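Side-chain contacts in probable DNA endonuclease SmrA (Escherichia coli, PDB 3QD7), which binds DNA and cleaves it as an endonuclease, and is represented here by a fragment that contains its Smr domain: residues Y99-L104 with Q111-A116; N78-H83 with P118-S123; S66-A71 with T105-V110. All coordinates share one frame; numbering follows the deposited sequence.

Contact 1 of 3, residues Y99-L104 with Q111-A116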
ATOM      1  N   TYR A  99      -4.066   0.008   8.223  1.00 18.97           N
ATOM      2  CA  TYR A  99      -4.504  -1.240   7.603  1.00 17.50           C
ATOM      3  C   TYR A  99      -3.712  -1.523   6.353  1.00 22.11           C
ATOM      4  O   TYR A  99      -3.332  -2.683   6.114  1.00 23.04           O
ATOM      5  CB  TYR A  99      -6.000  -1.207   7.284  1.00 20.88           C
ATOM      6  CG  TYR A  99      -6.861  -1.723   8.417  1.00 25.73           C
ATOM      7  CD1 TYR A  99      -6.674  -3.021   8.933  1.00 24.88           C
ATOM      8  CD2 TYR A  99      -7.860  -0.922   8.984  1.00 27.14           C
ATOM      9  CE1 TYR A  99      -7.466  -3.505   9.969  1.00 24.97           C
ATOM     10  CE2 TYR A  99      -8.663  -1.399  10.042  1.00 28.09           C
ATOM     11  CZ  TYR A  99      -8.451  -2.692  10.518  1.00 27.98           C
ATOM     12  OH  TYR A  99      -9.215  -3.168  11.543  1.00 26.66           O
ATOM     13  N   VAL A 100      -3.459  -0.478   5.546  1.00 19.66           N
ATOM     14  CA  VAL A 100      -2.704  -0.680   4.293  1.00 15.92           C
ATOM     15  C   VAL A 100      -1.283  -1.172   4.635  1.00 21.24           C
ATOM     16  O   VAL A 100      -0.747  -2.075   3.987  1.00 18.70           O
ATOM     17  CB  VAL A 100      -2.669   0.606   3.395  1.00 21.92           C
ATOM     18  CG1 VAL A 100      -1.626   0.457   2.272  1.00 21.51           C
ATOM     19  CG2 VAL A 100      -4.075   0.942   2.797  1.00 14.67           C
ATOM     20  N   ALA A 101      -0.692  -0.605   5.683  1.00 23.56           N
ATOM     21  CA  ALA A 101       0.623  -1.064   6.149  1.00 25.59           C
ATOM     22  C   ALA A 101       0.667  -2.572   6.436  1.00 25.06           C
ATOM     23  O   ALA A 101       1.618  -3.245   6.072  1.00 23.50           O
ATOM     24  CB  ALA A 101       1.054  -0.285   7.384  1.00 23.29           C
ATOM     25  N   ARG A 102      -0.358  -3.089   7.110  1.00 20.41           N
ATOM     26  CA  ARG A 102      -0.424  -4.506   7.410  1.00 17.86           C
ATOM     27  C   ARG A 102      -0.739  -5.317   6.161  1.00 20.44           C
ATOM     28  O   ARG A 102      -0.087  -6.322   5.897  1.00 21.34           O
ATOM     29  CB  ARG A 102      -1.518  -4.760   8.448  1.00 22.08           C
ATOM     30  CG  ARG A 102      -1.926  -6.216   8.547  1.00 24.61           C
ATOM     31  CD  ARG A 102      -3.206  -6.353   9.301  1.00 35.19           C
ATOM     32  NE  ARG A 102      -2.972  -6.207  10.734  1.00 39.52           N
ATOM     33  CZ  ARG A 102      -3.852  -6.542  11.666  1.00 38.13           C
ATOM     34  NH1 ARG A 102      -5.034  -7.042  11.309  1.00 35.41           N
ATOM     35  NH2 ARG A 102      -3.544  -6.381  12.946  1.00 34.60           N
ATOM     36  N   TRP A 103      -1.758  -4.900   5.408  1.00 18.13           N
ATOM     37  CA  TRP A 103      -2.215  -5.687   4.245  1.00 19.89           C
ATOM     38  C   TRP A 103      -1.126  -5.943   3.217  1.00 21.91           C
ATOM     39  O   TRP A 103      -1.055  -7.034   2.644  1.00 15.10           O
ATOM     40  CB  TRP A 103      -3.416  -5.020   3.577  1.00 16.77           C
ATOM     41  CG  TRP A 103      -4.623  -4.937   4.464  1.00 17.53           C
ATOM     42  CD1 TRP A 103      -4.917  -5.722   5.545  1.00 18.60           C
ATOM     43  CD2 TRP A 103      -5.712  -4.020   4.328  1.00 19.67           C
ATOM     44  NE1 TRP A 103      -6.125  -5.342   6.095  1.00 23.80           N
ATOM     45  CE2 TRP A 103      -6.634  -4.302   5.360  1.00 22.78           C
ATOM     46  CE3 TRP A 103      -6.011  -3.015   3.420  1.00 15.88           C
ATOM     47  CZ2 TRP A 103      -7.828  -3.594   5.511  1.00 23.16           C
ATOM     48  CZ3 TRP A 103      -7.190  -2.317   3.563  1.00 20.17           C
ATOM     49  CH2 TRP A 103      -8.082  -2.597   4.613  1.00 19.60           C
ATOM     50  N   LEU A 104      -0.257  -4.944   2.998  1.00 17.80           N
ATOM     51  CA  LEU A 104       0.778  -5.093   1.995  1.00 16.31           C
ATOM     52  C   LEU A 104       1.779  -6.155   2.393  1.00 22.24           C
ATOM     53  O   LEU A 104       2.273  -6.863   1.526  1.00 22.88           O
ATOM     54  CB  LEU A 104       1.478  -3.770   1.671  1.00 14.12           C
ATOM     55  CG  LEU A 104       0.621  -2.699   1.013  1.00 20.16           C
ATOM     56  CD1 LEU A 104       1.365  -1.350   0.911  1.00 19.92           C
ATOM     57  CD2 LEU A 104       0.097  -3.160  -0.346  1.00 20.09           C
ATOM     58  N   GLN A 111       7.531  -6.624  -2.085  1.00 17.20           N
ATOM     59  CA  GLN A 111       8.945  -6.621  -1.641  1.00 17.91           C
ATOM     60  C   GLN A 111       9.230  -5.537  -0.603  1.00 16.30           C
ATOM     61  O   GLN A 111      10.033  -5.730   0.304  1.00 18.95           O
ATOM     62  CB  GLN A 111       9.896  -6.424  -2.826  1.00 23.65           C
ATOM     63  CG  GLN A 111       9.768  -7.448  -3.956  1.00 21.57           C
ATOM     64  CD  GLN A 111      10.328  -6.931  -5.276  1.00 25.97           C
ATOM     65  OE1 GLN A 111      11.157  -7.591  -5.923  1.00 31.44           O
ATOM     66  NE2 GLN A 111       9.890  -5.753  -5.676  1.00 15.86           N
ATOM     67  N   ALA A 112       8.605  -4.374  -0.777  1.00 23.17           N
ATOM     68  CA  ALA A 112       8.877  -3.225   0.048  1.00 20.36           C
ATOM     69  C   ALA A 112       7.791  -2.182  -0.157  1.00 19.85           C
ATOM     70  O   ALA A 112       7.080  -2.206  -1.154  1.00 21.52           O
ATOM     71  CB  ALA A 112      10.267  -2.622  -0.333  1.00 22.15           C
ATOM     72  N   TYR A 113       7.689  -1.246   0.776  1.00 17.25           N
ATOM     73  CA  TYR A 113       6.945  -0.026   0.567  1.00 18.42           C
ATOM     74  C   TYR A 113       7.574   1.102   1.381  1.00 23.52           C
ATOM     75  O   TYR A 113       8.401   0.857   2.285  1.00 19.86           O
ATOM     76  CB  TYR A 113       5.433  -0.180   0.852  1.00 15.58           C
ATOM     77  CG  TYR A 113       5.046  -0.636   2.254  1.00 15.16           C
ATOM     78  CD1 TYR A 113       5.105   0.219   3.323  1.00 14.90           C
ATOM     79  CD2 TYR A 113       4.574  -1.933   2.480  1.00 16.79           C
ATOM     80  CE1 TYR A 113       4.751  -0.189   4.587  1.00 18.44           C
ATOM     81  CE2 TYR A 113       4.196  -2.347   3.766  1.00 14.00           C
ATOM     82  CZ  TYR A 113       4.294  -1.471   4.802  1.00 16.67           C
ATOM     83  OH  TYR A 113       3.937  -1.854   6.061  1.00 17.63           O
ATOM     84  N   CYS A 114       7.193   2.334   1.040  1.00 21.73           N
ATOM     85  CA  CYS A 114       7.625   3.523   1.793  1.00 23.27           C
ATOM     86  C   CYS A 114       6.736   4.724   1.464  1.00 22.07           C
ATOM     87  O   CYS A 114       6.036   4.728   0.459  1.00 20.62           O
ATOM     88  CB  CYS A 114       9.083   3.855   1.509  1.00 22.15           C
ATOM     89  SG  CYS A 114       9.324   4.508  -0.154  1.00 30.06           S
ATOM     90  N   THR A 115       6.782   5.743   2.314  1.00 20.33           N
ATOM     91  CA  THR A 115       5.972   6.945   2.115  1.00 20.58           C
ATOM     92  C   THR A 115       6.367   7.571   0.756  1.00 20.83           C
ATOM     93  O   THR A 115       7.528   7.534   0.382  1.00 19.59           O
ATOM     94  CB  THR A 115       6.120   7.897   3.342  1.00 21.68           C
ATOM     95  OG1 THR A 115       5.679   7.218   4.526  1.00 23.56           O
ATOM     96  CG2 THR A 115       5.270   9.112   3.196  1.00 20.89           C
ATOM     97  N   ALA A 116       5.388   8.062  -0.000  1.00 20.31           N
ATOM     98  CA  ALA A 116       5.625   8.693  -1.302  1.00 20.60           C
ATOM     99  C   ALA A 116       6.314  10.055  -1.187  1.00 21.49           C
ATOM    100  O   ALA A 116       6.260  10.692  -0.155  1.00 22.74           O
ATOM    101  CB  ALA A 116       4.312   8.852  -2.034  1.00 21.46           C
TER

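Contact 2 of 3, residues N78-H83 with P118-S123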
ATOM      1  N   ASN A  78       5.723  -1.640  -9.644  1.00 26.20           N
ATOM      2  CA  ASN A  78       5.456  -0.720  -8.548  1.00 24.30           C
ATOM      3  C   ASN A  78       4.120  -0.043  -8.690  1.00 25.43           C
ATOM      4  O   ASN A  78       3.654   0.213  -9.788  1.00 25.74           O
ATOM      5  CB  ASN A  78       6.575   0.298  -8.359  1.00 29.60           C
ATOM      6  CG  ASN A  78       7.152   0.767  -9.664  1.00 35.82           C
ATOM      7  OD1 ASN A  78       8.202   0.281 -10.099  1.00 34.59           O
ATOM      8  ND2 ASN A  78       6.465   1.710 -10.309  1.00 37.52           N
ATOM      9  N   VAL A  79       3.492   0.201  -7.547  1.00 17.32           N
ATOM     10  CA  VAL A  79       2.190   0.832  -7.524  1.00 17.13           C
ATOM     11  C   VAL A  79       2.163   1.863  -6.429  1.00 21.16           C
ATOM     12  O   VAL A  79       3.009   1.843  -5.517  1.00 20.84           O
ATOM     13  CB  VAL A  79       1.038  -0.186  -7.378  1.00 15.44           C
ATOM     14  CG1 VAL A  79       1.022  -1.092  -8.578  1.00 16.17           C
ATOM     15  CG2 VAL A  79       1.173  -1.027  -6.071  1.00 12.89           C
ATOM     16  N   LEU A  80       1.219   2.784  -6.565  1.00 18.86           N
ATOM     17  CA  LEU A  80       0.984   3.845  -5.613  1.00 17.81           C
ATOM     18  C   LEU A  80      -0.341   3.630  -4.905  1.00 19.36           C
ATOM     19  O   LEU A  80      -1.381   3.461  -5.548  1.00 23.26           O
ATOM     20  CB  LEU A  80       0.935   5.202  -6.353  1.00 19.74           C
ATOM     21  CG  LEU A  80       0.665   6.454  -5.508  1.00 24.18           C
ATOM     22  CD1 LEU A  80       1.833   6.679  -4.548  1.00 19.28           C
ATOM     23  CD2 LEU A  80       0.529   7.631  -6.444  1.00 23.08           C
ATOM     24  N   ILE A  81      -0.336   3.663  -3.576  1.00 20.71           N
ATOM     25  CA  ILE A  81      -1.606   3.635  -2.868  1.00 17.50           C
ATOM     26  C   ILE A  81      -1.852   4.938  -2.118  1.00 21.71           C
ATOM     27  O   ILE A  81      -1.033   5.356  -1.309  1.00 20.16           O
ATOM     28  CB  ILE A  81      -1.721   2.422  -1.909  1.00 22.36           C
ATOM     29  CG1 ILE A  81      -1.437   1.091  -2.640  1.00 20.07           C
ATOM     30  CG2 ILE A  81      -3.111   2.408  -1.239  1.00 19.04           C
ATOM     31  CD1 ILE A  81      -1.394  -0.077  -1.676  1.00 28.04           C
ATOM     32  N   ILE A  82      -3.018   5.536  -2.365  1.00 18.68           N
ATOM     33  CA  ILE A  82      -3.399   6.818  -1.799  1.00 18.65           C
ATOM     34  C   ILE A  82      -4.406   6.628  -0.677  1.00 20.84           C
ATOM     35  O   ILE A  82      -5.587   6.315  -0.916  1.00 20.29           O
ATOM     36  CB  ILE A  82      -4.027   7.752  -2.881  1.00 19.79           C
ATOM     37  CG1 ILE A  82      -3.174   7.715  -4.169  1.00 21.10           C
ATOM     38  CG2 ILE A  82      -4.196   9.194  -2.330  1.00 17.63           C
ATOM     39  CD1 ILE A  82      -3.890   8.145  -5.457  1.00 22.49           C
ATOM     40  N   HIS A  83      -3.942   6.808   0.552  1.00 20.64           N
ATOM     41  CA  HIS A  83      -4.818   6.663   1.727  1.00 23.44           C
ATOM     42  C   HIS A  83      -5.281   7.999   2.319  1.00 23.14           C
ATOM     43  O   HIS A  83      -6.330   8.056   2.953  1.00 23.08           O
ATOM     44  CB  HIS A  83      -4.128   5.831   2.797  1.00 18.18           C
ATOM     45  CG  HIS A  83      -2.742   6.292   3.093  1.00 21.41           C
ATOM     46  ND1 HIS A  83      -1.628   5.576   2.719  1.00 24.12           N
ATOM     47  CD2 HIS A  83      -2.290   7.410   3.707  1.00 16.25           C
ATOM     48  CE1 HIS A  83      -0.548   6.229   3.097  1.00 19.97           C
ATOM     49  NE2 HIS A  83      -0.924   7.353   3.685  1.00 21.32           N
ATOM     50  N   PRO A 118       6.340  14.093  -2.208  1.00 25.77           N
ATOM     51  CA  PRO A 118       5.198  15.012  -2.263  1.00 22.90           C
ATOM     52  C   PRO A 118       4.504  15.092  -3.619  1.00 25.59           C
ATOM     53  O   PRO A 118       3.286  15.253  -3.677  1.00 24.10           O
ATOM     54  CB  PRO A 118       5.821  16.360  -1.902  1.00 26.84           C
ATOM     55  CG  PRO A 118       7.098  15.972  -1.063  1.00 19.57           C
ATOM     56  CD  PRO A 118       7.588  14.796  -1.809  1.00 25.62           C
ATOM     57  N   HIS A 119       5.240  14.926  -4.706  1.00 20.50           N
ATOM     58  CA  HIS A 119       4.604  15.035  -6.018  1.00 23.99           C
ATOM     59  C   HIS A 119       3.730  13.814  -6.326  1.00 27.13           C
ATOM     60  O   HIS A 119       3.037  13.795  -7.334  1.00 24.79           O
ATOM     61  CB  HIS A 119       5.630  15.319  -7.128  1.00 24.64           C
ATOM     62  CG  HIS A 119       6.481  14.147  -7.496  1.00 28.14           C
ATOM     63  ND1 HIS A 119       7.451  13.636  -6.662  1.00 28.49           N
ATOM     64  CD2 HIS A 119       6.531  13.403  -8.627  1.00 23.41           C
ATOM     65  CE1 HIS A 119       8.054  12.624  -7.255  1.00 26.51           C
ATOM     66  NE2 HIS A 119       7.512  12.459  -8.448  1.00 31.70           N
ATOM     67  N   HIS A 120       3.765  12.807  -5.448  1.00 19.40           N
ATOM     68  CA  HIS A 120       2.880  11.651  -5.573  1.00 17.86           C
ATOM     69  C   HIS A 120       1.962  11.543  -4.359  1.00 19.98           C
ATOM     70  O   HIS A 120       1.456  10.474  -4.056  1.00 23.72           O
ATOM     71  CB  HIS A 120       3.654  10.349  -5.819  1.00 21.18           C
ATOM     72  CG  HIS A 120       4.067  10.148  -7.245  1.00 22.29           C
ATOM     73  ND1 HIS A 120       5.380   9.936  -7.618  1.00 24.97           N
ATOM     74  CD2 HIS A 120       3.340  10.142  -8.393  1.00 22.88           C
ATOM     75  CE1 HIS A 120       5.445   9.822  -8.936  1.00 26.77           C
ATOM     76  NE2 HIS A 120       4.222   9.930  -9.429  1.00 20.05           N
ATOM     77  N   GLY A 121       1.715  12.676  -3.704  1.00 22.71           N
ATOM     78  CA  GLY A 121       0.789  12.739  -2.580  1.00 23.88           C
ATOM     79  C   GLY A 121       1.458  12.767  -1.210  1.00 24.19           C
ATOM     80  O   GLY A 121       0.786  12.917  -0.195  1.00 24.28           O
ATOM     81  N   GLY A 122       2.784  12.620  -1.185  1.00 20.42           N
ATOM     82  CA  GLY A 122       3.560  12.713   0.066  1.00 24.54           C
ATOM     83  C   GLY A 122       3.099  11.765   1.148  1.00 25.05           C
ATOM     84  O   GLY A 122       2.804  10.587   0.896  1.00 24.59           O
ATOM     85  N   SER A 123       2.998  12.298   2.353  1.00 26.26           N
ATOM     86  CA  SER A 123       2.570  11.519   3.518  1.00 30.08           C
ATOM     87  C   SER A 123       1.129  10.954   3.401  1.00 26.27           C
ATOM     88  O   SER A 123       0.698  10.153   4.235  1.00 25.72           O
ATOM     89  CB  SER A 123       2.766  12.335   4.812  1.00 28.16           C
ATOM     90  OG  SER A 123       1.650  13.172   5.048  1.00 37.73           O
TER

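Contact 3 of 3, residues S66-A71 with T105-V110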
ATOM      1  N   SER A  66      -8.097  -6.590  -4.551  1.00 23.92           N
ATOM      2  CA  SER A  66      -8.389  -6.653  -5.975  1.00 25.73           C
ATOM      3  C   SER A  66      -7.344  -5.898  -6.823  1.00 24.34           C
ATOM      4  O   SER A  66      -6.921  -6.366  -7.882  1.00 25.82           O
ATOM      5  CB  SER A  66      -9.798  -6.086  -6.200  1.00 28.28           C
ATOM      6  OG  SER A  66     -10.167  -6.235  -7.552  1.00 43.83           O
ATOM      7  N   PHE A  67      -6.926  -4.722  -6.348  1.00 18.84           N
ATOM      8  CA  PHE A  67      -5.949  -3.892  -7.070  1.00 19.28           C
ATOM      9  C   PHE A  67      -4.589  -4.586  -7.138  1.00 19.65           C
ATOM     10  O   PHE A  67      -3.958  -4.649  -8.192  1.00 18.54           O
ATOM     11  CB  PHE A  67      -5.818  -2.518  -6.387  1.00 18.95           C
ATOM     12  CG  PHE A  67      -4.734  -1.642  -6.969  1.00 19.47           C
ATOM     13  CD1 PHE A  67      -4.917  -0.994  -8.207  1.00 19.20           C
ATOM     14  CD2 PHE A  67      -3.533  -1.439  -6.263  1.00 16.20           C
ATOM     15  CE1 PHE A  67      -3.912  -0.154  -8.739  1.00 21.02           C
ATOM     16  CE2 PHE A  67      -2.534  -0.597  -6.788  1.00 19.56           C
ATOM     17  CZ  PHE A  67      -2.722   0.041  -8.030  1.00 16.65           C
ATOM     18  N   ILE A  68      -4.124  -5.110  -6.015  1.00 18.27           N
ATOM     19  CA  ILE A  68      -2.831  -5.793  -6.039  1.00 17.57           C
ATOM     20  C   ILE A  68      -2.852  -7.057  -6.927  1.00 20.00           C
ATOM     21  O   ILE A  68      -1.921  -7.289  -7.718  1.00 19.26           O
ATOM     22  CB  ILE A  68      -2.324  -6.118  -4.609  1.00 19.34           C
ATOM     23  CG1 ILE A  68      -2.136  -4.817  -3.818  1.00 18.42           C
ATOM     24  CG2 ILE A  68      -0.981  -6.943  -4.687  1.00 18.81           C
ATOM     25  CD1 ILE A  68      -1.006  -3.935  -4.331  1.00 12.56           C
ATOM     26  N   GLN A  69      -3.918  -7.852  -6.830  1.00 25.36           N
ATOM     27  CA  GLN A  69      -4.120  -8.968  -7.775  1.00 25.14           C
ATOM     28  C   GLN A  69      -4.068  -8.517  -9.244  1.00 27.05           C
ATOM     29  O   GLN A  69      -3.427  -9.171 -10.063  1.00 28.21           O
ATOM     30  CB  GLN A  69      -5.452  -9.690  -7.527  1.00 22.71           C
ATOM     31  CG  GLN A  69      -5.614 -10.351  -6.129  1.00 23.29           C
ATOM     32  CD  GLN A  69      -4.587 -11.454  -5.819  1.00 27.98           C
ATOM     33  OE1 GLN A  69      -4.331 -11.771  -4.646  1.00 28.81           O
ATOM     34  NE2 GLN A  69      -4.020 -12.047  -6.849  1.00 26.98           N
ATOM     35  N   GLN A  70      -4.742  -7.408  -9.564  1.00 25.58           N
ATOM     36  CA  GLN A  70      -4.774  -6.866 -10.929  1.00 27.83           C
ATOM     37  C   GLN A  70      -3.381  -6.432 -11.355  1.00 26.99           C
ATOM     38  O   GLN A  70      -2.938  -6.749 -12.456  1.00 30.61           O
ATOM     39  CB  GLN A  70      -5.759  -5.677 -11.049  1.00 32.46           C
ATOM     40  CG  GLN A  70      -5.468  -4.692 -12.228  1.00 36.00           C
ATOM     41  CD  GLN A  70      -5.514  -3.161 -11.864  1.00 51.23           C
ATOM     42  OE1 GLN A  70      -4.546  -2.412 -12.123  1.00 43.07           O
ATOM     43  NE2 GLN A  70      -6.655  -2.703 -11.304  1.00 44.17           N
ATOM     44  N   ALA A  71      -2.705  -5.685 -10.482  1.00 22.00           N
ATOM     45  CA  ALA A  71      -1.356  -5.143 -10.777  1.00 19.25           C
ATOM     46  C   ALA A  71      -0.370  -6.292 -11.053  1.00 18.67           C
ATOM     47  O   ALA A  71       0.409  -6.242 -11.986  1.00 20.12           O
ATOM     48  CB  ALA A  71      -0.878  -4.285  -9.621  1.00 14.83           C
ATOM     49  N   THR A 105       2.070  -6.287   3.698  1.00 21.69           N
ATOM     50  CA  THR A 105       3.022  -7.318   4.150  1.00 22.58           C
ATOM     51  C   THR A 105       2.450  -8.740   3.986  1.00 25.36           C
ATOM     52  O   THR A 105       3.203  -9.721   4.000  1.00 27.86           O
ATOM     53  CB  THR A 105       3.469  -7.138   5.610  1.00 21.79           C
ATOM     54  OG1 THR A 105       2.366  -7.422   6.476  1.00 22.13           O
ATOM     55  CG2 THR A 105       3.988  -5.706   5.888  1.00 21.52           C
ATOM     56  N   GLU A 106       1.132  -8.847   3.823  1.00 22.21           N
ATOM     57  CA  GLU A 106       0.463 -10.162   3.695  1.00 25.59           C
ATOM     58  C   GLU A 106       0.504 -10.786   2.286  1.00 28.03           C
ATOM     59  O   GLU A 106       0.206 -11.988   2.105  1.00 26.52           O
ATOM     60  CB  GLU A 106      -0.970 -10.061   4.214  1.00 24.73           C
ATOM     61  CG  GLU A 106      -0.976  -9.918   5.704  1.00 24.33           C
ATOM     62  CD  GLU A 106      -2.336  -9.659   6.291  1.00 29.42           C
ATOM     63  OE1 GLU A 106      -3.204  -9.119   5.612  1.00 33.30           O
ATOM     64  OE2 GLU A 106      -2.528  -9.958   7.475  1.00 40.07           O
ATOM     65  N   PHE A 107       0.859  -9.970   1.294  1.00 24.32           N
ATOM     66  CA  PHE A 107       1.120 -10.454  -0.038  1.00 22.52           C
ATOM     67  C   PHE A 107       2.551 -10.980  -0.140  1.00 23.17           C
ATOM     68  O   PHE A 107       3.532 -10.259   0.113  1.00 18.14           O
ATOM     69  CB  PHE A 107       0.906  -9.334  -1.067  1.00 22.46           C
ATOM     70  CG  PHE A 107      -0.539  -8.915  -1.228  1.00 21.01           C
ATOM     71  CD1 PHE A 107      -1.415  -9.659  -2.020  1.00 19.75           C
ATOM     72  CD2 PHE A 107      -1.018  -7.760  -0.607  1.00 19.18           C
ATOM     73  CE1 PHE A 107      -2.740  -9.287  -2.175  1.00 14.91           C
ATOM     74  CE2 PHE A 107      -2.354  -7.369  -0.767  1.00 17.71           C
ATOM     75  CZ  PHE A 107      -3.215  -8.128  -1.556  1.00 16.39           C
ATOM     76  N   ASP A 108       2.667 -12.234  -0.535  1.00 20.66           N
ATOM     77  CA  ASP A 108       3.953 -12.809  -0.900  1.00 24.54           C
ATOM     78  C   ASP A 108       4.775 -11.964  -1.910  1.00 23.56           C
ATOM     79  O   ASP A 108       5.999 -11.911  -1.809  1.00 21.03           O
ATOM     80  CB  ASP A 108       3.741 -14.234  -1.453  1.00 22.75           C
ATOM     81  CG  ASP A 108       4.949 -15.101  -1.264  1.00 32.93           C
ATOM     82  OD1 ASP A 108       5.447 -15.188  -0.115  1.00 33.44           O
ATOM     83  OD2 ASP A 108       5.403 -15.683  -2.262  1.00 33.59           O
ATOM     84  N   ASP A 109       4.109 -11.291  -2.855  1.00 21.74           N
ATOM     85  CA  ASP A 109       4.799 -10.579  -3.955  1.00 21.77           C
ATOM     86  C   ASP A 109       5.157  -9.093  -3.667  1.00 22.18           C
ATOM     87  O   ASP A 109       5.760  -8.409  -4.515  1.00 19.20           O
ATOM     88  CB  ASP A 109       3.992 -10.667  -5.245  1.00 21.65           C
ATOM     89  CG  ASP A 109       3.863 -12.095  -5.770  1.00 26.67           C
ATOM     90  OD1 ASP A 109       4.888 -12.730  -6.090  1.00 30.38           O
ATOM     91  OD2 ASP A 109       2.730 -12.585  -5.880  1.00 28.04           O
ATOM     92  N   VAL A 110       4.802  -8.611  -2.484  1.00 21.72           N
ATOM     93  CA  VAL A 110       5.183  -7.275  -2.053  1.00 26.73           C
ATOM     94  C   VAL A 110       6.605  -7.345  -1.466  1.00 25.49           C
ATOM     95  O   VAL A 110       6.851  -8.045  -0.483  1.00 25.13           O
ATOM     96  CB  VAL A 110       4.159  -6.705  -1.022  1.00 23.12           C
ATOM     97  CG1 VAL A 110       4.747  -5.540  -0.189  1.00 23.68           C
ATOM     98  CG2 VAL A 110       2.900  -6.265  -1.724  1.00 21.94           C
TER

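Contact 1 of 3, residues Y99-L104 with Q111-A116
A buried helix-on-sheet contact, close to the centre of the chain, joins Ala-101 and Leu-104 of helix 92-105 to Tyr-113 of strand 110-115, the strand that follows this helix in the Smr domain. Tyr-113 meets both helix residues. Its CG sits between the backbone N and the carbonyl carbon (chi1 58°), and from there the ring reaches out from the strand to the last turns of the helix. At its far end Tyr-113 OH lies 2.7 Å from Ala-101 O and donates a hydrogen bond to it, although the geometry is weak. The same hydroxyl oxygen is 3.5 Å from Ala-101 CB, so methyl and carbonyl of one residue both border it. Leu-104 lies along one side of the ring: CD1 approaches Tyr-113 CD2 to 3.6 Å, and Leu-104 CB lies 3.7 Å from Tyr-113 CE2. The approach is oblique. Beyond the pair, Phe-26 of the edge strand 25-27 meets the tyrosine ring, while Leu-104 also touches Val-128 of the adjoining strand 125-130 and Ile-81 of strand 78-82, one further on. Chemically, the tyrosine ring adds to the apolar layer between helix and sheet, while its buried hydroxyl has a weak hydrogen bond to a helix carbonyl.

Contact 2 of 3, residues N78-H83 with P118-S123
Leu-80 and His-83 face the loop 118-123 in two quite different ways, one with a branched apolar end and the other with a ring nitrogen. Leu-80, on strand 78-82, has its CG anti to the backbone N, which sends both methyls toward the loop. They come up to a carbonyl oxygen from one side: CD1 and CD2 each lie 3.8 Å from His-120 O, and Leu-80 CD2 is also 4.2 Å from His-120 CB. The two side chains meet at a slant, with Leu-80 CD2 obliquely near the imidazole as well. His-120 ND1 is hydrogen-bonded to the hydroxyl of Tyr-127, and the ring makes an edge-to-face stack with Tyr-44.

Just past the strand His-83 holds the loop through its ring edge. His-83 NE2 donates to Ser-123 O in a long but fairly straight bond, 3.3 Å with an N-H...O angle of 157°. The acceptor lies 15° out of the imidazole plane, and the nitrogen in turn is tilted 35° from the plane of the carbonyl. Val-96 and Arg-97 of helix 92-105 touch the His-83 side chain.

His-83 opens a His-Gly-Lys-Gly sequence, consistent with the HGxG motif of Smr domains. The loop, which connects strands 110-115 and 125-130, is thus met by hydrocarbon at one point and at another by a hydrogen bond that helps fix the rotation of the His-83 ring.

Contact 3 of 3, residues S66-A71 with T105-V110
Ile-68 CG2 stands almost squarely over the Phe-107 ring, 3.8 Å from the ring centroid and only 8° off its normal, a CH-pi contact. CB and CG1 of the isoleucine lie over the CZ/CE2 end of the same ring: Ile-68 CB is 3.8 Å from Phe-107 CZ, and Ile-68 CG1 lies 4.0 Å from Phe-107 CE2. With CG2 anti to the backbone N and CG1 beside it, both branches can reach the ring at once. Gln-69 comes to the rim instead. Its chain bends at chi2 (-62°), bringing OE1 into the ring plane, 3.8 Å from Phe-107 CE1, with amide and ring turned 57° against each other.

Further out, Phe-9 makes an edge-to-face stack with Phe-107, and Phe-65 of helix 57-73 and Leu-10 also touch it. The phenylalanine opens a type I turn, Phe-107 to Val-110, that leads from helix 92-105 into strand 110-115; Asp-108 and Asp-109 of this turn both form salt bridges with Arg-131. Helix 57-73 is thereby joined to the connection following its neighbour helix. The face of the ring takes apolar contact while the amide oxygen sits at its C-H rim, where the slightly positive hydrogens probably make a mildly favourable electrostatic match.

Contacts 1 and 2, and contacts 1 and 3, have centres about 11 Å apart; contacts 2 and 3 are about 16 Å apart, on opposite sides of the chain's centre. Along the chain the segments run 66-71, 78-83, 99-104, 105-110, 111-116 and 118-123, so contact 3 crosses both others, whereas contact 1 falls wholly between the two segments of contact 2. Contacts 1 and 2 share the mixed sheet and meet where Leu-104 touches Ile-81; Leu-104 also touches Ile-68 of contact 3, and Val-79 touches Ile-68, joining contacts 2 and 3. Together they tie helices 57-73 and 92-105, the sheet and the loops 105-110 and 118-123 into one Smr domain.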